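Local coordinates for kinetochore protein Mis16 (Schizosaccharomyces japonicus, PDB 4XYH) that recognises histone H4 and, independently, the CENP-A-specific chaperone Scm3, as a WD-repeat histone-binding protein of the kinetochore, at residues S229-R233 and P268-A273; Q194-L198 and V209-K213; T55-G61 and D387-N393; V125-H129 and Y164-V170; V284-A288 and E327-V331. One frame throughout, in Å; residues are numbered along the deposited sequence.

Interaction 1: residues S229-R233 and P268-A273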
# COMPACT_ATOMS: atom_id res chain seq x y z
N SER A 229 -4.35 12.12 -19.55
CA SER A 229 -5.79 11.84 -19.55
C SER A 229 -6.37 12.13 -18.18
O SER A 229 -5.68 12.00 -17.16
CB SER A 229 -6.08 10.39 -19.93
OG SER A 229 -5.25 9.96 -20.98
N VAL A 230 -7.64 12.53 -18.13
CA VAL A 230 -8.31 12.51 -16.84
C VAL A 230 -9.70 11.91 -17.01
O VAL A 230 -10.44 12.23 -17.95
CB VAL A 230 -8.33 13.92 -16.15
CG1 VAL A 230 -7.65 14.98 -17.01
CG2 VAL A 230 -9.68 14.33 -15.74
N TYR A 231 -10.01 10.95 -16.15
CA TYR A 231 -11.26 10.20 -16.22
C TYR A 231 -12.17 10.57 -15.07
O TYR A 231 -11.75 10.67 -13.91
CB TYR A 231 -10.99 8.70 -16.20
CG TYR A 231 -10.09 8.21 -17.31
CD1 TYR A 231 -10.43 8.41 -18.64
CD2 TYR A 231 -8.92 7.51 -17.03
CE1 TYR A 231 -9.61 7.95 -19.67
CE2 TYR A 231 -8.10 7.05 -18.03
CZ TYR A 231 -8.44 7.27 -19.35
OH TYR A 231 -7.62 6.81 -20.36
N HIS A 232 -13.44 10.80 -15.40
CA HIS A 232 -14.45 11.03 -14.39
C HIS A 232 -15.48 9.90 -14.40
O HIS A 232 -16.51 9.99 -15.05
CB HIS A 232 -15.12 12.37 -14.62
CG HIS A 232 -14.19 13.53 -14.52
ND1 HIS A 232 -13.57 14.09 -15.62
CD2 HIS A 232 -13.72 14.21 -13.44
CE1 HIS A 232 -12.79 15.08 -15.22
NE2 HIS A 232 -12.86 15.16 -13.90
N ARG A 233 -15.18 8.83 -13.67
CA ARG A 233 -15.98 7.61 -13.73
C ARG A 233 -16.42 7.14 -12.34
O ARG A 233 -17.03 6.09 -12.20
CB ARG A 233 -15.19 6.51 -14.44
CG ARG A 233 -14.76 6.94 -15.84
CD ARG A 233 -14.09 5.81 -16.61
NE ARG A 233 -13.86 6.20 -18.00
CZ ARG A 233 -12.88 5.72 -18.76
NH1 ARG A 233 -12.03 4.82 -18.27
NH2 ARG A 233 -12.75 6.13 -20.01
N PRO A 268 -9.94 7.59 -25.03
CA PRO A 268 -10.12 8.93 -24.45
C PRO A 268 -11.17 8.90 -23.33
O PRO A 268 -11.79 7.86 -23.12
CB PRO A 268 -10.60 9.75 -25.65
CG PRO A 268 -11.29 8.76 -26.52
CD PRO A 268 -10.52 7.47 -26.38
N SER A 269 -11.38 10.02 -22.64
CA SER A 269 -12.28 10.02 -21.48
C SER A 269 -13.75 10.06 -21.85
O SER A 269 -14.63 9.86 -21.01
CB SER A 269 -11.96 11.20 -20.56
OG SER A 269 -11.95 12.41 -21.29
N SER A 270 -14.03 10.34 -23.11
CA SER A 270 -15.40 10.28 -23.61
C SER A 270 -15.88 8.82 -23.57
O SER A 270 -17.07 8.55 -23.41
CB SER A 270 -15.48 10.85 -25.03
OG SER A 270 -14.50 10.26 -25.88
N SER A 271 -14.93 7.89 -23.68
CA SER A 271 -15.23 6.47 -23.61
C SER A 271 -15.67 6.09 -22.21
O SER A 271 -15.54 6.86 -21.26
CB SER A 271 -14.02 5.63 -24.03
OG SER A 271 -13.61 5.93 -25.35
N SER A 272 -16.21 4.88 -22.09
CA SER A 272 -16.64 4.36 -20.82
C SER A 272 -15.55 3.48 -20.21
O SER A 272 -14.60 3.09 -20.89
CB SER A 272 -17.94 3.57 -20.99
OG SER A 272 -18.97 4.41 -21.47
N ALA A 273 -15.69 3.18 -18.92
CA ALA A 273 -14.88 2.13 -18.31
C ALA A 273 -15.08 0.84 -19.11
O ALA A 273 -16.21 0.54 -19.50
CB ALA A 273 -15.28 1.93 -16.86
O HOH W 1 -8.70 13.26 -20.85

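Interaction 2: residues Q194-L198 and V209-K213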
# COMPACT_ATOMS: atom_id res chain seq x y z
N GLN A 194 5.07 0.62 -19.51
CA GLN A 194 5.41 1.89 -20.15
C GLN A 194 6.09 2.82 -19.13
O GLN A 194 5.42 3.53 -18.37
CB GLN A 194 4.15 2.52 -20.74
CG GLN A 194 4.41 3.67 -21.69
CD GLN A 194 3.15 4.09 -22.45
OE1 GLN A 194 2.16 3.34 -22.53
NE2 GLN A 194 3.18 5.30 -23.02
N GLU A 195 7.42 2.78 -19.13
CA GLU A 195 8.23 3.57 -18.20
C GLU A 195 7.88 5.05 -18.23
O GLU A 195 7.79 5.66 -19.29
CB GLU A 195 9.71 3.40 -18.51
CG GLU A 195 10.59 4.20 -17.59
CD GLU A 195 12.07 3.90 -17.78
OE1 GLU A 195 12.40 2.77 -18.20
OE2 GLU A 195 12.89 4.80 -17.51
N GLY A 196 7.65 5.61 -17.04
CA GLY A 196 7.36 7.03 -16.93
C GLY A 196 5.89 7.37 -16.86
O GLY A 196 5.52 8.51 -16.58
N THR A 197 5.03 6.39 -17.12
CA THR A 197 3.59 6.62 -17.02
C THR A 197 3.08 6.21 -15.63
O THR A 197 3.51 5.19 -15.10
CB THR A 197 2.83 5.86 -18.12
OG1 THR A 197 3.06 6.51 -19.37
CG2 THR A 197 1.32 5.83 -17.83
N LEU A 198 2.21 7.01 -15.03
CA LEU A 198 1.63 6.69 -13.72
C LEU A 198 0.21 7.21 -13.62
O LEU A 198 -0.25 7.98 -14.48
CB LEU A 198 2.47 7.28 -12.58
CG LEU A 198 2.51 8.81 -12.49
CD1 LEU A 198 2.73 9.27 -11.07
CD2 LEU A 198 3.62 9.35 -13.39
N VAL A 209 -4.02 10.33 -15.55
CA VAL A 209 -2.91 9.55 -16.07
C VAL A 209 -1.84 10.54 -16.51
O VAL A 209 -2.13 11.52 -17.19
CB VAL A 209 -3.32 8.62 -17.23
CG1 VAL A 209 -2.08 7.94 -17.84
CG2 VAL A 209 -4.34 7.58 -16.74
N TRP A 210 -0.60 10.28 -16.09
CA TRP A 210 0.50 11.19 -16.26
C TRP A 210 1.62 10.53 -17.06
O TRP A 210 1.76 9.31 -17.06
CB TRP A 210 1.04 11.66 -14.90
CG TRP A 210 -0.01 12.16 -13.90
CD1 TRP A 210 -0.70 11.40 -13.00
CD2 TRP A 210 -0.41 13.52 -13.68
NE1 TRP A 210 -1.52 12.21 -12.24
CE2 TRP A 210 -1.36 13.51 -12.64
CE3 TRP A 210 -0.08 14.74 -14.29
CZ2 TRP A 210 -1.99 14.67 -12.19
CZ3 TRP A 210 -0.68 15.90 -13.83
CH2 TRP A 210 -1.63 15.85 -12.79
N ASP A 211 2.44 11.34 -17.70
CA ASP A 211 3.59 10.79 -18.43
C ASP A 211 4.79 11.71 -18.24
O ASP A 211 4.75 12.87 -18.63
CB ASP A 211 3.24 10.61 -19.90
CG ASP A 211 4.36 9.97 -20.70
OD1 ASP A 211 5.32 9.42 -20.11
OD2 ASP A 211 4.26 10.00 -21.95
N ILE A 212 5.85 11.20 -17.62
CA ILE A 212 7.01 12.03 -17.32
C ILE A 212 8.25 11.58 -18.07
O ILE A 212 9.32 12.17 -17.89
CB ILE A 212 7.33 12.06 -15.79
CG1 ILE A 212 7.63 10.64 -15.31
CG2 ILE A 212 6.20 12.71 -15.03
CD1 ILE A 212 8.48 10.58 -14.07
N LYS A 213 8.11 10.53 -18.87
CA LYS A 213 9.18 10.07 -19.77
C LYS A 213 9.79 11.22 -20.57
O LYS A 213 9.08 11.95 -21.26
CB LYS A 213 8.65 9.00 -20.74
CG LYS A 213 9.72 8.39 -21.64
CD LYS A 213 9.28 7.03 -22.20
CE LYS A 213 10.47 6.18 -22.69
NZ LYS A 213 11.46 5.86 -21.60
O HOH W 2 5.56 6.92 -20.36

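Interaction 3: residues T55-G61 and D387-N393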
# COMPACT_ATOMS: atom_id res chain seq x y z
N THR A 55 2.68 6.04 4.61
CA THR A 55 3.12 5.22 3.49
C THR A 55 4.42 4.46 3.79
O THR A 55 5.27 4.94 4.56
CB THR A 55 3.32 6.10 2.21
OG1 THR A 55 3.67 5.28 1.08
CG2 THR A 55 4.41 7.20 2.46
N VAL A 56 4.56 3.28 3.20
CA VAL A 56 5.79 2.52 3.33
C VAL A 56 5.95 1.63 2.11
O VAL A 56 4.97 1.09 1.59
CB VAL A 56 5.83 1.65 4.63
CG1 VAL A 56 4.75 0.56 4.61
CG2 VAL A 56 7.20 1.00 4.82
N GLU A 57 7.18 1.49 1.64
CA GLU A 57 7.50 0.65 0.50
C GLU A 57 8.95 0.21 0.63
O GLU A 57 9.82 1.03 0.95
CB GLU A 57 7.27 1.38 -0.83
CG GLU A 57 7.12 0.44 -2.02
CD GLU A 57 7.02 1.17 -3.36
OE1 GLU A 57 7.38 2.36 -3.42
OE2 GLU A 57 6.58 0.56 -4.37
N TRP A 58 9.19 -1.09 0.43
CA TRP A 58 10.56 -1.62 0.39
C TRP A 58 11.22 -1.30 -0.94
O TRP A 58 10.61 -1.51 -1.99
CB TRP A 58 10.58 -3.15 0.56
CG TRP A 58 10.18 -3.64 1.88
CD1 TRP A 58 8.94 -4.04 2.26
CD2 TRP A 58 11.02 -3.82 3.02
NE1 TRP A 58 8.95 -4.46 3.57
CE2 TRP A 58 10.22 -4.33 4.06
CE3 TRP A 58 12.38 -3.60 3.26
CZ2 TRP A 58 10.73 -4.62 5.32
CZ3 TRP A 58 12.88 -3.89 4.51
CH2 TRP A 58 12.06 -4.40 5.53
N PHE A 59 12.46 -0.82 -0.90
CA PHE A 59 13.25 -0.71 -2.11
C PHE A 59 13.83 -2.08 -2.50
O PHE A 59 14.20 -2.88 -1.62
CB PHE A 59 14.40 0.28 -1.94
CG PHE A 59 13.99 1.73 -1.99
CD1 PHE A 59 13.83 2.37 -3.21
CD2 PHE A 59 13.79 2.46 -0.82
CE1 PHE A 59 13.49 3.72 -3.27
CE2 PHE A 59 13.45 3.81 -0.87
CZ PHE A 59 13.30 4.44 -2.10
N PRO A 60 13.92 -2.36 -3.80
CA PRO A 60 14.60 -3.58 -4.24
C PRO A 60 16.10 -3.51 -3.93
O PRO A 60 16.69 -2.42 -4.01
CB PRO A 60 14.37 -3.60 -5.77
CG PRO A 60 13.30 -2.62 -6.02
CD PRO A 60 13.40 -1.58 -4.94
N GLY A 61 16.70 -4.64 -3.58
CA GLY A 61 18.15 -4.70 -3.42
C GLY A 61 18.64 -4.72 -1.99
O GLY A 61 17.88 -4.43 -1.07
N ASP A 387 -0.58 1.37 6.28
CA ASP A 387 0.02 0.86 5.04
C ASP A 387 0.89 -0.35 5.37
O ASP A 387 1.24 -0.58 6.53
CB ASP A 387 0.85 1.94 4.33
CG ASP A 387 1.04 1.66 2.83
OD1 ASP A 387 0.32 0.79 2.29
OD2 ASP A 387 1.89 2.32 2.18
N LEU A 388 1.21 -1.14 4.35
CA LEU A 388 2.13 -2.26 4.53
C LEU A 388 2.78 -2.63 3.21
O LEU A 388 2.28 -2.28 2.13
CB LEU A 388 1.42 -3.49 5.13
CG LEU A 388 0.06 -3.95 4.63
CD1 LEU A 388 0.10 -4.36 3.19
CD2 LEU A 388 -0.46 -5.11 5.47
N SER A 389 3.89 -3.34 3.31
CA SER A 389 4.68 -3.65 2.13
C SER A 389 5.39 -4.99 2.30
O SER A 389 6.08 -5.21 3.30
CB SER A 389 5.68 -2.52 1.87
OG SER A 389 6.51 -2.78 0.76
N TRP A 390 5.23 -5.88 1.33
CA TRP A 390 6.06 -7.08 1.25
C TRP A 390 7.49 -6.72 0.87
O TRP A 390 7.70 -5.99 -0.08
CB TRP A 390 5.54 -8.06 0.22
CG TRP A 390 4.37 -8.84 0.63
CD1 TRP A 390 3.06 -8.56 0.35
CD2 TRP A 390 4.38 -10.07 1.35
NE1 TRP A 390 2.25 -9.54 0.87
CE2 TRP A 390 3.03 -10.47 1.50
CE3 TRP A 390 5.39 -10.87 1.89
CZ2 TRP A 390 2.67 -11.64 2.16
CZ3 TRP A 390 5.03 -12.03 2.56
CH2 TRP A 390 3.67 -12.40 2.68
N ASN A 391 8.46 -7.25 1.60
CA ASN A 391 9.87 -7.15 1.22
C ASN A 391 10.13 -8.07 0.02
O ASN A 391 9.90 -9.27 0.11
CB ASN A 391 10.74 -7.52 2.43
CG ASN A 391 12.22 -7.39 2.17
OD1 ASN A 391 12.70 -7.66 1.08
ND2 ASN A 391 12.97 -6.98 3.20
N PRO A 392 10.58 -7.52 -1.12
CA PRO A 392 10.80 -8.34 -2.32
C PRO A 392 12.15 -9.07 -2.32
O PRO A 392 12.41 -9.92 -3.17
CB PRO A 392 10.77 -7.31 -3.45
CG PRO A 392 11.40 -6.08 -2.81
CD PRO A 392 10.87 -6.09 -1.37
N ASN A 393 13.00 -8.72 -1.35
CA ASN A 393 14.36 -9.22 -1.26
C ASN A 393 14.49 -10.49 -0.43
O ASN A 393 15.34 -11.33 -0.70
CB ASN A 393 15.27 -8.15 -0.66
CG ASN A 393 15.16 -6.82 -1.40
OD1 ASN A 393 15.23 -6.77 -2.63
ND2 ASN A 393 15.00 -5.73 -0.64
O HOH W 3 3.55 -0.46 -0.26

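Interaction 4: residues V125-H129 and Y164-V170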
# COMPACT_ATOMS: atom_id res chain seq x y z
N VAL A 125 18.12 7.81 6.77
CA VAL A 125 19.35 8.27 6.15
C VAL A 125 19.18 9.47 5.22
O VAL A 125 20.15 10.13 4.89
CB VAL A 125 20.02 7.14 5.38
CG1 VAL A 125 20.36 6.02 6.34
CG2 VAL A 125 19.10 6.64 4.27
N GLN A 126 17.95 9.74 4.79
CA GLN A 126 17.72 10.91 3.94
C GLN A 126 16.31 11.46 4.12
O GLN A 126 15.33 10.70 4.20
CB GLN A 126 17.98 10.58 2.46
CG GLN A 126 18.18 11.83 1.63
CD GLN A 126 18.64 11.55 0.20
OE1 GLN A 126 17.96 10.87 -0.57
NE2 GLN A 126 19.80 12.10 -0.17
N LYS A 127 16.22 12.78 4.21
CA LYS A 127 14.93 13.45 4.34
C LYS A 127 14.87 14.52 3.29
O LYS A 127 15.80 15.32 3.15
CB LYS A 127 14.75 14.05 5.74
CG LYS A 127 15.00 13.05 6.85
CD LYS A 127 14.33 13.43 8.15
CE LYS A 127 15.05 14.56 8.83
NZ LYS A 127 14.22 15.10 9.96
N ILE A 128 13.79 14.53 2.52
CA ILE A 128 13.65 15.51 1.46
C ILE A 128 12.41 16.34 1.71
O ILE A 128 11.34 15.78 1.96
CB ILE A 128 13.57 14.83 0.08
CG1 ILE A 128 14.72 13.84 -0.09
CG2 ILE A 128 13.54 15.89 -1.01
CD1 ILE A 128 14.40 12.67 -1.00
N HIS A 129 12.53 17.66 1.62
CA HIS A 129 11.38 18.55 1.79
C HIS A 129 10.23 18.14 0.87
O HIS A 129 10.42 17.92 -0.33
CB HIS A 129 11.75 20.01 1.55
CG HIS A 129 12.54 20.61 2.67
ND1 HIS A 129 12.56 21.96 2.94
CD2 HIS A 129 13.35 20.04 3.60
CE1 HIS A 129 13.33 22.19 4.00
NE2 HIS A 129 13.82 21.04 4.41
N TYR A 164 20.84 13.97 -5.66
CA TYR A 164 21.29 14.30 -4.32
C TYR A 164 21.50 13.05 -3.48
O TYR A 164 20.86 12.87 -2.44
CB TYR A 164 20.29 15.26 -3.64
CG TYR A 164 18.82 15.08 -3.99
CD1 TYR A 164 18.06 14.08 -3.41
CD2 TYR A 164 18.19 15.94 -4.90
CE1 TYR A 164 16.72 13.93 -3.72
CE2 TYR A 164 16.86 15.80 -5.22
CZ TYR A 164 16.12 14.79 -4.63
OH TYR A 164 14.80 14.63 -4.93
N ARG A 165 22.41 12.20 -3.94
CA ARG A 165 22.77 10.97 -3.24
C ARG A 165 23.33 11.15 -1.85
O ARG A 165 23.08 10.33 -0.98
CB ARG A 165 23.79 10.18 -4.05
CG ARG A 165 23.29 9.75 -5.40
CD ARG A 165 23.30 8.25 -5.54
NE ARG A 165 22.81 7.87 -6.85
CZ ARG A 165 21.66 7.25 -7.08
NH1 ARG A 165 20.88 6.89 -6.06
NH2 ARG A 165 21.30 6.97 -8.32
N GLU A 166 24.12 12.19 -1.64
CA GLU A 166 24.89 12.26 -0.41
C GLU A 166 24.25 13.12 0.67
O GLU A 166 24.52 12.92 1.85
CB GLU A 166 26.30 12.76 -0.73
CG GLU A 166 26.99 12.01 -1.88
CD GLU A 166 27.11 10.51 -1.62
OE1 GLU A 166 27.14 10.09 -0.43
OE2 GLU A 166 27.17 9.74 -2.60
N GLN A 167 23.40 14.05 0.27
CA GLN A 167 22.78 14.98 1.21
C GLN A 167 21.84 14.27 2.20
O GLN A 167 20.87 13.62 1.79
CB GLN A 167 22.00 16.06 0.46
CG GLN A 167 22.82 17.03 -0.36
CD GLN A 167 23.19 16.52 -1.74
OE1 GLN A 167 23.08 15.32 -2.03
NE2 GLN A 167 23.64 17.43 -2.60
N PRO A 168 22.13 14.38 3.51
CA PRO A 168 21.24 13.80 4.53
C PRO A 168 19.88 14.51 4.55
O PRO A 168 18.87 13.90 4.89
CB PRO A 168 21.97 14.05 5.86
CG PRO A 168 23.28 14.62 5.52
CD PRO A 168 23.25 15.11 4.10
N ILE A 169 19.88 15.80 4.19
CA ILE A 169 18.65 16.59 4.15
C ILE A 169 18.64 17.38 2.85
O ILE A 169 19.61 18.05 2.51
CB ILE A 169 18.53 17.54 5.36
CG1 ILE A 169 18.54 16.73 6.66
CG2 ILE A 169 17.24 18.37 5.26
CD1 ILE A 169 18.12 17.53 7.89
N VAL A 170 17.54 17.26 2.13
CA VAL A 170 17.40 17.87 0.81
C VAL A 170 16.34 18.99 0.83
O VAL A 170 15.13 18.73 0.76
CB VAL A 170 17.03 16.81 -0.21
CG1 VAL A 170 16.85 17.43 -1.62
CG2 VAL A 170 18.08 15.70 -0.21

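Interaction 5: residues V284-A288 and E327-V331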
# COMPACT_ATOMS: atom_id res chain seq x y z
N VAL A 284 -15.09 0.56 -1.07
CA VAL A 284 -13.97 -0.31 -1.38
C VAL A 284 -12.66 0.46 -1.22
O VAL A 284 -12.44 1.45 -1.92
CB VAL A 284 -14.07 -0.87 -2.81
CG1 VAL A 284 -13.05 -1.98 -3.00
CG2 VAL A 284 -15.48 -1.39 -3.06
N ASN A 285 -11.81 -0.00 -0.30
CA ASN A 285 -10.62 0.74 0.12
C ASN A 285 -9.33 0.39 -0.60
O ASN A 285 -8.45 1.24 -0.71
CB ASN A 285 -10.39 0.57 1.62
CG ASN A 285 -11.50 1.17 2.45
OD1 ASN A 285 -12.05 2.21 2.08
ND2 ASN A 285 -11.86 0.52 3.54
N GLY A 286 -9.20 -0.84 -1.07
CA GLY A 286 -7.97 -1.25 -1.73
C GLY A 286 -8.22 -2.26 -2.83
O GLY A 286 -9.26 -2.95 -2.84
N VAL A 287 -7.27 -2.36 -3.75
CA VAL A 287 -7.35 -3.29 -4.86
C VAL A 287 -5.94 -3.74 -5.22
O VAL A 287 -4.99 -2.96 -5.12
CB VAL A 287 -8.05 -2.64 -6.08
CG1 VAL A 287 -7.31 -1.37 -6.49
CG2 VAL A 287 -8.17 -3.63 -7.27
N ALA A 288 -5.80 -4.99 -5.63
CA ALA A 288 -4.47 -5.53 -5.92
C ALA A 288 -4.55 -6.69 -6.90
O ALA A 288 -5.31 -7.65 -6.70
CB ALA A 288 -3.78 -5.95 -4.64
N GLU A 327 -13.33 -2.25 9.09
CA GLU A 327 -12.93 -1.92 7.72
C GLU A 327 -11.59 -2.52 7.35
O GLU A 327 -10.61 -2.40 8.10
CB GLU A 327 -12.85 -0.41 7.52
CG GLU A 327 -14.16 0.31 7.65
CD GLU A 327 -14.12 1.71 7.03
OE1 GLU A 327 -13.52 1.87 5.93
OE2 GLU A 327 -14.69 2.63 7.66
N VAL A 328 -11.55 -3.15 6.19
CA VAL A 328 -10.28 -3.58 5.63
C VAL A 328 -9.78 -2.49 4.70
O VAL A 328 -10.54 -1.95 3.88
CB VAL A 328 -10.41 -4.91 4.89
CG1 VAL A 328 -9.01 -5.44 4.51
CG2 VAL A 328 -11.14 -5.92 5.77
N TYR A 329 -8.50 -2.16 4.84
CA TYR A 329 -7.90 -1.05 4.11
C TYR A 329 -6.88 -1.52 3.06
O TYR A 329 -7.07 -1.33 1.87
CB TYR A 329 -7.24 -0.10 5.11
CG TYR A 329 -6.77 1.21 4.52
CD1 TYR A 329 -7.67 2.10 3.94
CD2 TYR A 329 -5.41 1.58 4.57
CE1 TYR A 329 -7.24 3.31 3.40
CE2 TYR A 329 -4.97 2.81 4.03
CZ TYR A 329 -5.89 3.67 3.45
OH TYR A 329 -5.48 4.88 2.91
N ASN A 330 -5.81 -2.15 3.50
CA ASN A 330 -4.74 -2.54 2.60
C ASN A 330 -4.91 -3.98 2.13
O ASN A 330 -5.42 -4.82 2.86
CB ASN A 330 -3.37 -2.35 3.27
CG ASN A 330 -3.13 -0.92 3.75
OD1 ASN A 330 -2.79 -0.68 4.92
ND2 ASN A 330 -3.30 0.04 2.84
N VAL A 331 -4.48 -4.25 0.91
CA VAL A 331 -4.44 -5.60 0.41
C VAL A 331 -3.21 -5.71 -0.49
O VAL A 331 -3.02 -4.89 -1.37
CB VAL A 331 -5.75 -5.97 -0.34
CG1 VAL A 331 -6.10 -4.95 -1.45
CG2 VAL A 331 -5.68 -7.37 -0.89

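Interaction 1: residues S229-R233 and P268-A273
Ser-229 starts the outermost strand of its blade and is paired with Val-209 through the backbone. At Val-230 the chain first meets the loop 268-273. Val-230 O lies 3.2 Å from Ser-269 CB. A water accepts from Val-230 N and has a weak, longer contact with Ser-269 OG. Tyr-231 follows. Tyr-231 CD1 packs against Ser-269 CB at 3.7 Å, and the tyrosine hydroxyl is hydrogen-bonded to Leu-267 O, just before the loop segment. Arg-233 makes the most extensive contact. Arg-233 NH2 donates to Ser-271 O at 3.1 Å. One face of the guanidinium is covered by Ser-272 O and Ala-273 N, while NH1 is held by His-263. Pro-268 to Ser-271 form a type I turn, closed by Ser-271 N to Pro-268 O at 3.2 Å. This is a surface contact between adjacent blades of a WD-repeat beta-propeller: the outer strand of one blade meets the loop between the third and outer strands of the next.

Interaction 2: residues Q194-L198 and V209-K213
Val-209 lies in the third strand of a propeller blade, antiparallel to the second strand, which begins at Thr-197. Val-209 CG1 meets Thr-197 CG2 at 4.0 Å, and Val-209 CA makes a CA-H...O contact with Leu-198 O. Trp-210 forms the hydrogen-bonded pair with Leu-198: Trp-210 N to Leu-198 O is 2.8 Å, and Leu-198 N to Trp-210 O is 3.1 Å. Their side chains share a face, with Leu-198 CD2 3.8 Å from Trp-210 CB. Both also touch Leu-178 of the neighbouring blade, and the indole NE1 is hydrogen-bonded to Thr-200. Asp-211 forms the non-hydrogen-bonded pair with Thr-197 on the other face. One water joins Asp-211 OD1, Thr-197 OG1 and Glu-195 O. Asp-211 OD1 also accepts from Lys-213 N at 3.2 Å, an Asx turn. Ile-212 N donates to Gly-196 O at 2.9 Å. Lys-213 CD lies 3.5 Å from Glu-195 O; Lys-213 NZ and Glu-195 OE2, 4.5 Å apart, are too far for a salt bridge. Gly-196 sits in the type II turn 194-197, where a CB would strike Lys-213 N. Trp-210 and Asp-211 are the Trp-Asp signature of a WD repeat. Leu-198 and Trp-210 pack toward the adjacent blade, while a single water and the Asx turn tie Asp-211 to Thr-197, Glu-195 and Lys-213.

Interaction 3: residues T55-G61 and D387-N393
This is a buried contact between the innermost strands of two adjacent propeller blades, close to the middle of the molecule. Strands 56-58 and 387-390 run parallel, 6° apart with axes 5.8 Å from each other. No direct backbone-to-backbone hydrogen bond joins them. Side chains and a water fill the gap instead. Val-56 N donates to Asp-387 OD2 at 3.0 Å, and this carboxylate also forms a salt bridge with Arg-138. The water donates to Val-56 O and Leu-388 O. Trp-58 N donates to Ser-389 OG at 3.2 Å. The Trp-58 side chain reaches across the gap: Trp-58 NE1 makes a weak hydrogen bond to Ser-389 O at 3.0 Å, and Asn-391 CB sits over the five-membered ring in a CH-pi contact, 3.6 Å from its centroid. Pro-392 CD packs 3.5 Å from Trp-58 CB. At the far end the Asn-393 amide answers the backbone twice. Asn-393 ND2 donates to Phe-59 O at 3.1 Å, and Asn-393 OD1 accepts from Gly-61 N at 2.8 Å. Asn-393 N in turn donates to Asn-391 OD1, an Asx turn. The two strands belong to separate sheets. Asp-387, Ser-389 and Asn-393 side chains bond to several facing backbone groups, and the water bridges two more carbonyls, so the blades are joined by specific polar bonds around one large aromatic ring.

Interaction 4: residues V125-H129 and Y164-V170
Strand 169-170 runs parallel to strand 123-130, with Lys-127 opposite Ile-169 and Ile-128 opposite Val-170. Three backbone hydrogen bonds set the register: Lys-127 N to Pro-168 O at 3.0 Å, Val-170 N to Lys-127 O at 2.8 Å, and His-129 N to Val-170 O at 2.9 Å. CA-H...O contacts from Gln-126 and Ile-169 add to them. The short strand comes from the next blade, in the link between strands 156-160 and 176-178, and extends the outer edge of this sheet. Among the side chains, Gln-126 does the polar work. Gln-126 NE2 donates to Tyr-164 O at 2.6 Å and to Gln-167 O at 2.7 Å. On the buried face, Ile-128 CG2 lies 3.7 Å from Val-170 CB, and Ile-128 CD1 lies 3.8 Å from Tyr-164 CE1. Phe-159 of the next blade touches both Ile-128 and Tyr-164. On the face of Lys-127 and Ile-169 contact is looser, and Lys-127 makes a cation-pi contact with Tyr-88. One glutamine amide thus ties the bend 164-167 to the strand, while backbone pairing and an apolar patch attach the link to the neighbouring blade.

Interaction 5: residues V284-A288 and E327-V331
The contact joins the innermost strands of two consecutive WD-repeat blades in the propeller. Strands 284-288 and 328-331 run nearly parallel, 15° apart, with a closest axis approach of 5.3 Å. They belong to different sheets, and no hydrogen bond links their backbones directly. Each carries a classic beta bulge: Asn-285 and Gly-286 both face Ala-300, and Tyr-329 and Asn-330 both face Ser-344.

The polar part rests on one side chain. Asn-285 ND2 donates to Val-328 O at 2.8 Å and to Glu-327 OE1 at 3.2 Å. The amide thus crosses from one blade to the next and meets both a main-chain and a side-chain acceptor.

Van der Waals packing continues along the strands. Val-331 CG1 packs 3.7 Å from Gly-286 C and Val-287 N, and 4.1 Å from Ala-288 CB. Val-331 also touches Ala-298 in the second strand of the first blade. Ala-288 CB reaches Val-331 O at 3.5 Å. At the other end, Tyr-329 CD1 lies 3.9 Å from Asn-285 CB.

The Tyr-329 ring also makes a cation-pi contact with Arg-384.

The last element is steric. A CB on Gly-286 would clash with Tyr-329 O. With glycine here the strands meet closely, and Gly-286 N lies 3.7 Å from Tyr-329 O.

Overall arrangement
All five contacts belong to one seven-bladed propeller. Interactions 3 and 5 lie in the inner ring, each centred about 9 Å from the centre of the chain. Their centres are about 17 Å apart, and they touch where Leu-388 CD1 meets Asn-330 CB at 4.0 Å. Interactions 1, 2 and 4 lie further out, about 25, 20 and 24 Å from that centre. Interactions 1 and 2 share a sheet and touch through Ser-229 O and Val-209 N, a probable hydrogen bond of 2.8 Å. Interactions 3 and 4 reach opposite edge strands of another sheet, with nearest atoms about 8 Å apart. Interaction 2 lies within a blade; the other four join neighbouring blades.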